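Local atomic coordinates of putative uncharacterized protein (Ustilago maydis, PDB entry 4GNX), a protein that binds single-stranded DNA as what is probably the large, zinc-containing subunit of replication protein A, built from OB-fold domains and presumably acting in DNA replication. Residues H72-S77 with I105-D110. Sequence-based numbering, arbitrary orientation.
Sequences HVYLIS and IEECTD
Strands 73-77 and 105-107 run antiparallel, their axes 4.5 Å apart at closest approach. L75 and E106 form the hydrogen-bonded pair: L75 N gives to E106 O at 2.8 Å, and E106 N gives back to L75 O, both in the carbonyl planes. Just past the strand end, C108 N adds a nearly straight bond to V73 O (174° at the hydrogen). Y74, I76, I105 and E107 share one face. I76 and I105 lie side by side, CG1 to CG1. Y74 CD2 meets I105 CG2 at 3.7 Å. The Y74 hydroxyl is hydrogen-bonded to Q69 N. Strand 104-107 is the last strand of the first OB-fold domain of this chain and an outermost strand of its sheet; strand 17-30 flanks 73-77 on the other side. E107 has CG anti to the backbone N (chi1 -176°) and an extended chain. Its CG lies over a face of the Y74 ring, and its carboxylate is tilted 15° from that ring. OE1 uses its syn lone pair to accept from H72 ND1 at 2.8 Å in a bent hydrogen bond, near the imidazole plane. C108 SG packs against L75 CG at 3.7 Å, and C108 CB touches V73 CG1.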
ATOM      1  N   HIS C  72      -9.889  33.327  -5.518  1.00 68.53           N
ATOM      2  CA  HIS C  72     -11.039  34.231  -5.559  1.00 70.54           C
ATOM      3  C   HIS C  72     -12.205  33.618  -4.821  1.00 67.04           C
ATOM      4  O   HIS C  72     -12.254  32.401  -4.652  1.00 62.23           O
ATOM      5  CB  HIS C  72     -11.418  34.550  -6.999  1.00 71.92           C
ATOM      6  CG  HIS C  72     -10.397  35.391  -7.730  1.00 75.96           C
ATOM      7  ND1 HIS C  72     -10.589  36.696  -7.986  1.00 81.21           N
ATOM      8  CD2 HIS C  72      -9.154  35.064  -8.264  1.00 76.33           C
ATOM      9  CE1 HIS C  72      -9.525  37.185  -8.649  1.00 84.80           C
ATOM     10  NE2 HIS C  72      -8.647  36.185  -8.820  1.00 81.61           N
ATOM     11  N   VAL C  73     -13.146  34.459  -4.392  1.00 69.91           N
ATOM     12  CA  VAL C  73     -14.237  34.079  -3.475  1.00 68.38           C
ATOM     13  C   VAL C  73     -15.600  34.204  -4.147  1.00 68.69           C
ATOM     14  O   VAL C  73     -15.892  35.222  -4.771  1.00 73.25           O
ATOM     15  CB  VAL C  73     -14.236  34.970  -2.215  1.00 72.16           C
ATOM     16  CG1 VAL C  73     -15.503  34.771  -1.392  1.00 71.09           C
ATOM     17  CG2 VAL C  73     -12.996  34.711  -1.373  1.00 72.54           C
ATOM     18  N   TYR C  74     -16.443  33.187  -3.996  1.00 64.68           N
ATOM     19  CA  TYR C  74     -17.695  33.154  -4.739  1.00 64.82           C
ATOM     20  C   TYR C  74     -18.929  32.788  -3.921  1.00 64.61           C
ATOM     21  O   TYR C  74     -18.847  32.092  -2.904  1.00 62.56           O
ATOM     22  CB  TYR C  74     -17.579  32.177  -5.905  1.00 61.39           C
ATOM     23  CG  TYR C  74     -16.453  32.463  -6.871  1.00 62.08           C
ATOM     24  CD1 TYR C  74     -15.149  32.044  -6.601  1.00 60.26           C
ATOM     25  CD2 TYR C  74     -16.696  33.128  -8.074  1.00 64.92           C
ATOM     26  CE1 TYR C  74     -14.119  32.292  -7.494  1.00 61.61           C
ATOM     27  CE2 TYR C  74     -15.670  33.374  -8.974  1.00 66.13           C
ATOM     28  CZ  TYR C  74     -14.384  32.954  -8.677  1.00 64.34           C
ATOM     29  OH  TYR C  74     -13.360  33.196  -9.558  1.00 66.12           O
ATOM     30  N   LEU C  75     -20.068  33.286  -4.392  1.00 67.36           N
ATOM     31  CA  LEU C  75     -21.386  32.874  -3.942  1.00 66.70           C
ATOM     32  C   LEU C  75     -21.826  31.798  -4.902  1.00 65.05           C
ATOM     33  O   LEU C  75     -22.031  32.066  -6.093  1.00 66.47           O
ATOM     34  CB  LEU C  75     -22.383  34.028  -4.051  1.00 71.99           C
ATOM     35  CG  LEU C  75     -22.521  35.018  -2.899  1.00 75.52           C
ATOM     36  CD1 LEU C  75     -22.803  36.412  -3.443  1.00 81.97           C
ATOM     37  CD2 LEU C  75     -23.614  34.569  -1.944  1.00 74.49           C
ATOM     38  N   ILE C  76     -21.965  30.582  -4.380  1.00 62.26           N
ATOM     39  CA  ILE C  76     -22.413  29.450  -5.171  1.00 59.58           C
ATOM     40  C   ILE C  76     -23.744  28.958  -4.611  1.00 60.14           C
ATOM     41  O   ILE C  76     -23.956  28.933  -3.390  1.00 58.51           O
ATOM     42  CB  ILE C  76     -21.366  28.329  -5.172  1.00 56.07           C
ATOM     43  CG1 ILE C  76     -20.025  28.860  -5.674  1.00 56.19           C
ATOM     44  CG2 ILE C  76     -21.831  27.154  -6.026  1.00 54.62           C
ATOM     45  CD1 ILE C  76     -18.841  28.065  -5.164  1.00 53.58           C
ATOM     46  N   SER C  77     -24.634  28.567  -5.516  1.00 62.29           N
ATOM     47  CA  SER C  77     -26.025  28.333  -5.164  1.00 65.05           C
ATOM     48  C   SER C  77     -26.726  27.404  -6.141  1.00 65.98           C
ATOM     49  O   SER C  77     -26.501  27.472  -7.348  1.00 67.10           O
ATOM     50  CB  SER C  77     -26.771  29.671  -5.142  1.00 70.11           C
ATOM     51  OG  SER C  77     -27.934  29.589  -4.348  1.00 71.13           O
ATOM     52  N   ILE C 105     -23.476  31.105  -9.838  1.00 73.94           N
ATOM     53  CA  ILE C 105     -22.184  31.546  -9.315  1.00 71.86           C
ATOM     54  C   ILE C 105     -22.003  33.043  -9.588  1.00 78.72           C
ATOM     55  O   ILE C 105     -22.101  33.505 -10.736  1.00 81.03           O
ATOM     56  CB  ILE C 105     -21.007  30.755  -9.917  1.00 67.23           C
ATOM     57  CG1 ILE C 105     -21.154  29.265  -9.604  1.00 63.56           C
ATOM     58  CG2 ILE C 105     -19.680  31.296  -9.399  1.00 66.28           C
ATOM     59  CD1 ILE C 105     -20.178  28.376 -10.339  1.00 62.08           C
ATOM     60  N   GLU C 106     -21.763  33.795  -8.519  1.00 81.06           N
ATOM     61  CA  GLU C 106     -21.442  35.212  -8.615  1.00 86.25           C
ATOM     62  C   GLU C 106     -20.329  35.524  -7.621  1.00 86.20           C
ATOM     63  O   GLU C 106     -20.392  35.099  -6.469  1.00 83.84           O
ATOM     64  CB  GLU C 106     -22.683  36.069  -8.352  1.00 91.61           C
ATOM     65  CG  GLU C 106     -23.611  36.164  -9.558  1.00 95.68           C
ATOM     66  CD  GLU C 106     -24.999  36.704  -9.239  1.00100.02           C
ATOM     67  OE1 GLU C 106     -25.763  36.034  -8.502  1.00 98.25           O
ATOM     68  OE2 GLU C 106     -25.335  37.789  -9.758  1.00104.47           O
ATOM     69  N   GLU C 107     -19.307  36.249  -8.079  1.00 88.94           N
ATOM     70  CA  GLU C 107     -18.136  36.574  -7.256  1.00 88.16           C
ATOM     71  C   GLU C 107     -18.427  37.643  -6.192  1.00 92.60           C
ATOM     72  O   GLU C 107     -19.243  38.543  -6.403  1.00 97.00           O
ATOM     73  CB  GLU C 107     -16.955  36.990  -8.135  1.00 89.42           C
ATOM     74  CG  GLU C 107     -15.679  37.255  -7.352  1.00 90.05           C
ATOM     75  CD  GLU C 107     -14.446  37.399  -8.219  1.00 91.20           C
ATOM     76  OE1 GLU C 107     -13.333  37.203  -7.681  1.00 90.61           O
ATOM     77  OE2 GLU C 107     -14.584  37.706  -9.423  1.00 92.52           O
ATOM     78  N   CYS C 108     -17.742  37.522  -5.054  1.00 91.93           N
ATOM     79  CA  CYS C 108     -17.914  38.403  -3.896  1.00 96.02           C
ATOM     80  C   CYS C 108     -16.897  39.524  -3.837  1.00102.84           C
ATOM     81  O   CYS C 108     -15.793  39.406  -4.371  1.00101.72           O
ATOM     82  CB  CYS C 108     -17.791  37.609  -2.601  1.00 91.95           C
ATOM     83  SG  CYS C 108     -19.265  36.672  -2.180  1.00 89.64           S
ATOM     84  N   THR C 109     -17.281  40.600  -3.150  1.00110.34           N
ATOM     85  CA  THR C 109     -16.414  41.749  -2.920  1.00117.20           C
ATOM     86  C   THR C 109     -15.792  41.694  -1.516  1.00119.84           C
ATOM     87  O   THR C 109     -14.730  42.267  -1.289  1.00123.78           O
ATOM     88  CB  THR C 109     -17.174  43.071  -3.135  1.00123.77           C
ATOM     89  OG1 THR C 109     -18.243  42.864  -4.067  1.00121.59           O
ATOM     90  CG2 THR C 109     -16.238  44.142  -3.678  1.00130.12           C
ATOM     91  N   ASP C 110     -16.452  41.002  -0.585  1.00119.81           N
ATOM     92  CA  ASP C 110     -15.888  40.727   0.741  1.00121.84           C
ATOM     93  C   ASP C 110     -15.113  39.422   0.736  1.00117.03           C
ATOM     94  O   ASP C 110     -15.640  38.383   0.330  1.00108.94           O
ATOM     95  CB  ASP C 110     -16.985  40.628   1.799  1.00123.19           C
ATOM     96  CG  ASP C 110     -17.694  41.934   2.026  1.00133.19           C
ATOM     97  OD1 ASP C 110     -17.825  42.721   1.066  1.00138.36           O
ATOM     98  OD2 ASP C 110     -18.134  42.171   3.168  1.00137.90           O
TER